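Side-chain contacts in outer membrane protein (Tpn50) (PDB 3OON), which probably binds peptidoglycan through its OmpA-like C-terminal domain, the part described here, and so would tie the outer membrane to the cell wall: residues F26-Q30 with K31-K35; L62-E65 with M66-S70. All coordinates share one frame; numbering follows the deposited sequence.

Contact 1 (F26-Q30 with K31-K35)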
loop_
_atom_site.group_PDB
_atom_site.type_symbol
_atom_site.label_atom_id
_atom_site.label_comp_id
_atom_site.label_asym_id
_atom_site.label_seq_id
_atom_site.Cartn_x
_atom_site.Cartn_y
_atom_site.Cartn_z
ATOM N N PHE A 26 -9.617 -5.634 22.465
ATOM C CA PHE A 26 -9.186 -6.183 21.183
ATOM C C PHE A 26 -10.388 -6.268 20.240
ATOM O O PHE A 26 -10.407 -7.071 19.305
ATOM C CB PHE A 26 -8.481 -7.542 21.358
ATOM C CG PHE A 26 -9.252 -8.530 22.191
ATOM C CD1 PHE A 26 -10.200 -9.369 21.605
ATOM C CD2 PHE A 26 -9.020 -8.635 23.563
ATOM C CE1 PHE A 26 -10.915 -10.281 22.376
ATOM C CE2 PHE A 26 -9.726 -9.545 24.334
ATOM C CZ PHE A 26 -10.677 -10.372 23.736
ATOM N N GLN A 27 -11.399 -5.437 20.497
ATOM C CA GLN A 27 -12.571 -5.397 19.634
ATOM C C GLN A 27 -12.443 -4.278 18.598
ATOM O O GLN A 27 -12.239 -3.114 18.941
ATOM C CB GLN A 27 -13.862 -5.290 20.453
ATOM C CG GLN A 27 -14.996 -6.137 19.867
ATOM C CD GLN A 27 -16.134 -6.411 20.849
ATOM O OE1 GLN A 27 -15.923 -6.576 22.055
ATOM N NE2 GLN A 27 -17.351 -6.482 20.324
ATOM N N ILE A 28 -12.526 -4.663 17.331
ATOM C CA ILE A 28 -12.404 -3.751 16.192
ATOM C C ILE A 28 -13.710 -2.981 16.016
ATOM O O ILE A 28 -14.786 -3.579 16.036
ATOM C CB ILE A 28 -12.098 -4.552 14.881
ATOM C CG1 ILE A 28 -10.827 -5.402 15.041
ATOM C CG2 ILE A 28 -11.954 -3.624 13.691
ATOM C CD1 ILE A 28 -10.777 -6.641 14.138
ATOM N N LEU A 29 -13.621 -1.656 15.865
ATOM C CA LEU A 29 -14.803 -0.844 15.544
ATOM C C LEU A 29 -15.394 -1.257 14.204
ATOM O O LEU A 29 -14.666 -1.549 13.252
ATOM C CB LEU A 29 -14.467 0.649 15.510
ATOM C CG LEU A 29 -14.665 1.462 16.791
ATOM C CD1 LEU A 29 -13.561 1.163 17.804
ATOM C CD2 LEU A 29 -14.703 2.940 16.471
ATOM N N GLN A 30 -16.726 -1.274 14.145
ATOM C CA GLN A 30 -17.474 -1.722 12.970
ATOM C C GLN A 30 -16.989 -1.095 11.658
ATOM O O GLN A 30 -16.846 -1.779 10.642
ATOM C CB GLN A 30 -18.969 -1.420 13.172
ATOM C CG GLN A 30 -19.860 -1.823 12.004
ATOM C CD GLN A 30 -20.151 -3.319 11.970
ATOM O OE1 GLN A 30 -19.428 -4.126 12.560
ATOM N NE2 GLN A 30 -21.222 -3.693 11.280
ATOM N N LYS A 31 -16.735 0.207 11.697
ATOM C CA LYS A 31 -16.365 0.966 10.510
ATOM C C LYS A 31 -15.011 0.558 9.924
ATOM O O LYS A 31 -14.702 0.921 8.787
ATOM C CB LYS A 31 -16.365 2.466 10.814
ATOM C CG LYS A 31 -15.281 2.900 11.800
ATOM C CD LYS A 31 -15.260 4.404 11.954
ATOM C CE LYS A 31 -14.185 4.828 12.924
ATOM N NZ LYS A 31 -14.391 6.234 13.379
ATOM N N GLU A 32 -14.214 -0.188 10.692
ATOM C CA GLU A 32 -12.861 -0.550 10.271
ATOM C C GLU A 32 -12.822 -1.780 9.364
ATOM O O GLU A 32 -11.806 -2.048 8.723
ATOM C CB GLU A 32 -11.933 -0.767 11.487
ATOM C CG GLU A 32 -11.744 0.436 12.427
ATOM C CD GLU A 32 -10.993 1.582 11.779
ATOM O OE1 GLU A 32 -11.543 2.194 10.843
ATOM O OE2 GLU A 32 -9.855 1.877 12.197
ATOM N N TYR A 33 -13.917 -2.533 9.306
ATOM C CA TYR A 33 -13.914 -3.774 8.534
ATOM C C TYR A 33 -13.699 -3.556 7.036
ATOM O O TYR A 33 -13.098 -4.393 6.369
ATOM C CB TYR A 33 -15.164 -4.617 8.822
ATOM C CG TYR A 33 -15.100 -5.282 10.179
ATOM C CD1 TYR A 33 -14.174 -6.290 10.435
ATOM C CD2 TYR A 33 -15.950 -4.895 11.207
ATOM C CE1 TYR A 33 -14.097 -6.899 11.685
ATOM C CE2 TYR A 33 -15.886 -5.502 12.465
ATOM C CZ TYR A 33 -14.958 -6.501 12.691
ATOM O OH TYR A 33 -14.885 -7.100 13.927
ATOM N N LYS A 34 -14.168 -2.416 6.527
ATOM C CA LYS A 34 -13.967 -2.047 5.130
ATOM C C LYS A 34 -12.466 -1.879 4.813
ATOM O O LYS A 34 -12.001 -2.255 3.734
ATOM C CB LYS A 34 -14.744 -0.762 4.822
ATOM C CG LYS A 34 -14.813 -0.377 3.346
ATOM C CD LYS A 34 -16.090 -0.898 2.674
ATOM C CE LYS A 34 -16.714 0.147 1.737
ATOM N NZ LYS A 34 -15.875 0.486 0.551
ATOM N N LYS A 35 -11.715 -1.325 5.760
ATOM C CA LYS A 35 -10.256 -1.229 5.625
ATOM C C LYS A 35 -9.592 -2.611 5.597
ATOM O O LYS A 35 -8.690 -2.871 4.782
ATOM C CB LYS A 35 -9.674 -0.394 6.759
ATOM C CG LYS A 35 -8.169 -0.186 6.666
ATOM C CD LYS A 35 -7.594 0.480 7.939
ATOM C CE LYS A 35 -7.926 1.944 8.021
ATOM N NZ LYS A 35 -6.963 2.651 8.910
HETATM O O HOH W 1 -16.778 -1.381 7.989
#
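The ring of Tyr-33 is met on one face by Ile-28, whose CG2 stands 4.3 Å above the ring plane, displaced toward the rim. Near that plane, at the edge, Gln-30 O comes to 3.3 Å from Tyr-33 CD2. The Gln-30 side chain crosses the ring at almost a right angle, amide and ring planes 86° apart. Its OE1 lies 3.8 Å from Tyr-33 CE2; the bend at chi2 (78°) brings this amide oxygen to the CD2-CE2 side of the ring. Ile-28 CG2 also packs on Glu-32 CB at 3.6 Å, so that one methyl touches both residues.

The backbone turns into the helix through Glu-32 N, which donates to Leu-29 O at 2.9 Å from well above the carbonyl plane. A weak bond from Tyr-33 N to Gln-30 O follows. Water 1 donates to the same Gln-30 O at 2.7 Å and accepts from Lys-34 N, continuing the turn through solvent. The Leu-29 and Lys-31 side chains lie side by side, CD2 of the former 4.1 Å from CE of the latter.

This is the entry into helix 33-45 from the loop after strand 12-20. The carboxylate of Glu-32 returns to that strand, its OE2 accepting from Glu-20 N, while Ile-28 reaches Ala-76 and Ile-77 on helix 63-83 and Tyr-33 meets the ring of Tyr-80 there.

Contact 2 (L62-E65 with M66-S70)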
loop_
_atom_site.group_PDB
_atom_site.type_symbol
_atom_site.label_atom_id
_atom_site.label_comp_id
_atom_site.label_asym_id
_atom_site.label_seq_id
_atom_site.Cartn_x
_atom_site.Cartn_y
_atom_site.Cartn_z
ATOM N N LEU A 62 1.356 -3.713 32.883
ATOM C CA LEU A 62 2.188 -4.876 33.165
ATOM C C LEU A 62 2.502 -5.590 31.854
ATOM O O LEU A 62 1.628 -5.733 30.986
ATOM C CB LEU A 62 1.481 -5.817 34.142
ATOM C CG LEU A 62 1.109 -5.210 35.503
ATOM C CD1 LEU A 62 0.297 -6.199 36.324
ATOM C CD2 LEU A 62 2.364 -4.769 36.258
ATOM N N GLU A 63 3.750 -6.030 31.707
ATOM C CA GLU A 63 4.217 -6.530 30.414
ATOM C C GLU A 63 3.428 -7.732 29.892
ATOM O O GLU A 63 3.084 -7.758 28.715
ATOM C CB GLU A 63 5.734 -6.760 30.394
ATOM C CG GLU A 63 6.512 -5.423 30.385
ATOM C CD GLU A 63 8.012 -5.555 30.116
ATOM O OE1 GLU A 63 8.464 -6.609 29.621
ATOM O OE2 GLU A 63 8.747 -4.586 30.416
ATOM N N GLU A 64 3.098 -8.699 30.751
ATOM C CA GLU A 64 2.319 -9.862 30.282
ATOM C C GLU A 64 0.908 -9.459 29.853
ATOM O O GLU A 64 0.383 -9.969 28.860
ATOM C CB GLU A 64 2.290 -11.007 31.311
ATOM C CG GLU A 64 1.423 -12.238 30.904
ATOM C CD GLU A 64 1.698 -12.773 29.490
ATOM O OE1 GLU A 64 2.883 -12.861 29.081
ATOM O OE2 GLU A 64 0.719 -13.122 28.784
ATOM N N GLU A 65 0.304 -8.533 30.589
ATOM C CA GLU A 65 -1.019 -8.032 30.238
ATOM C C GLU A 65 -1.000 -7.311 28.886
ATOM O O GLU A 65 -1.891 -7.521 28.046
ATOM C CB GLU A 65 -1.541 -7.089 31.314
ATOM C CG GLU A 65 -3.022 -6.775 31.175
ATOM C CD GLU A 65 -3.598 -6.054 32.380
ATOM O OE1 GLU A 65 -3.010 -6.150 33.485
ATOM O OE2 GLU A 65 -4.654 -5.399 32.217
HETATM N N MSE A 66 0.007 -6.461 28.679
HETATM C CA MSE A 66 0.113 -5.734 27.411
HETATM C C MSE A 66 0.439 -6.687 26.272
HETATM O O MSE A 66 -0.077 -6.539 25.160
HETATM C CB MSE A 66 1.123 -4.588 27.485
HETATM C CG MSE A 66 0.760 -3.504 28.504
HETATM SE SE MSE A 66 -0.997 -2.661 28.242
HETATM C CE MSE A 66 -2.049 -3.676 29.517
ATOM N N HIS A 67 1.285 -7.674 26.546
ATOM C CA HIS A 67 1.578 -8.668 25.533
ATOM C C HIS A 67 0.309 -9.400 25.078
ATOM O O HIS A 67 0.050 -9.521 23.875
ATOM C CB HIS A 67 2.634 -9.664 26.001
ATOM C CG HIS A 67 2.875 -10.751 25.007
ATOM N ND1 HIS A 67 2.281 -11.987 25.105
ATOM C CD2 HIS A 67 3.579 -10.759 23.853
ATOM C CE1 HIS A 67 2.633 -12.723 24.064
ATOM N NE2 HIS A 67 3.424 -12.002 23.292
ATOM N N GLU A 68 -0.466 -9.891 26.041
ATOM C CA GLU A 68 -1.704 -10.595 25.742
ATOM C C GLU A 68 -2.669 -9.733 24.929
ATOM O O GLU A 68 -3.172 -10.173 23.896
ATOM C CB GLU A 68 -2.376 -11.103 27.022
ATOM C CG GLU A 68 -3.662 -11.914 26.778
ATOM C CD GLU A 68 -3.439 -13.232 26.018
ATOM O OE1 GLU A 68 -2.284 -13.703 25.887
ATOM O OE2 GLU A 68 -4.442 -13.813 25.552
ATOM N N LEU A 69 -2.910 -8.505 25.381
ATOM C CA LEU A 69 -3.802 -7.609 24.659
ATOM C C LEU A 69 -3.335 -7.383 23.212
ATOM O O LEU A 69 -4.133 -7.470 22.276
ATOM C CB LEU A 69 -3.972 -6.284 25.410
ATOM C CG LEU A 69 -4.842 -5.188 24.770
ATOM C CD1 LEU A 69 -6.289 -5.652 24.501
ATOM C CD2 LEU A 69 -4.829 -3.939 25.669
ATOM N N SER A 70 -2.040 -7.118 23.039
ATOM C CA SER A 70 -1.495 -6.836 21.727
ATOM C C SER A 70 -1.621 -8.058 20.811
ATOM O O SER A 70 -1.926 -7.905 19.628
ATOM C CB SER A 70 -0.038 -6.369 21.843
ATOM O OG SER A 70 0.816 -7.445 22.191
#
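His-67 N donates to Glu-63 O at 2.8 Å, the shortest of the four i-to-i+4 backbone bonds that join 62-65 to 66-70 in the first turns of a helix. In the first of the series Met-66 N reaches Leu-62 O at 2.9 Å, its donor almost in line with the carbonyl (C=O...N angle 167°), which ties the N-cap residue into the helix. Ser-70 adds a side-chain bond: its OG donates to His-67 O at 2.8 Å.

Met-66, present as selenomethionine, is the buried member. Its CG lies 3.4 Å from Leu-62 O, and bends at chi2 and chi3 fold the chain so that the terminal CE lies alongside Glu-65, 3.6 Å from CG of that extended side chain.

Acidic groups cluster on another side. The Glu-64 side chain, carried forward by a bend at chi2 (50°), crosses that of His-67 at a slant, carboxylate and ring planes 57° apart. Glu-64 OE1 stays 4.1 Å from His-67 ND1, a buried nitrogen with no partner in the model. Glu-64 and Glu-68 point the same way, OE2 of the former 4.2 Å from OE1 of the latter, a proximity that may raise the proton affinity of either.

The turns open helix 63-83 in the crossover between parallel strands 51-55 and 92-96. Met-66 packs on Thr-57 and Gln-59 in the loop preceding the helix, and Ser-70 OG takes the N-H of Gly-98 from the loop beyond strand 92-96.

Overall arrangement
Contact 1 precedes contact 2 in the chain, and each lies at the entry of one of the two long helices, 33-45 and 63-83. Their centres are about 21 Å apart, yet they touch where Phe-26 N lies 3.9 Å from Leu-69 CD1. From there the loop of contact 1 packs along helix 63-83 beyond contact 2, with Phe-26 on Lys-72 and Arg-73. A sulfate ion, probably from the crystallisation liquor, sits about 4 Å from the Leu-69 side chain. The ion lies beside the second turn of this helix and may mark a pocket, perhaps in the region where OmpA-like relatives bind peptidoglycan.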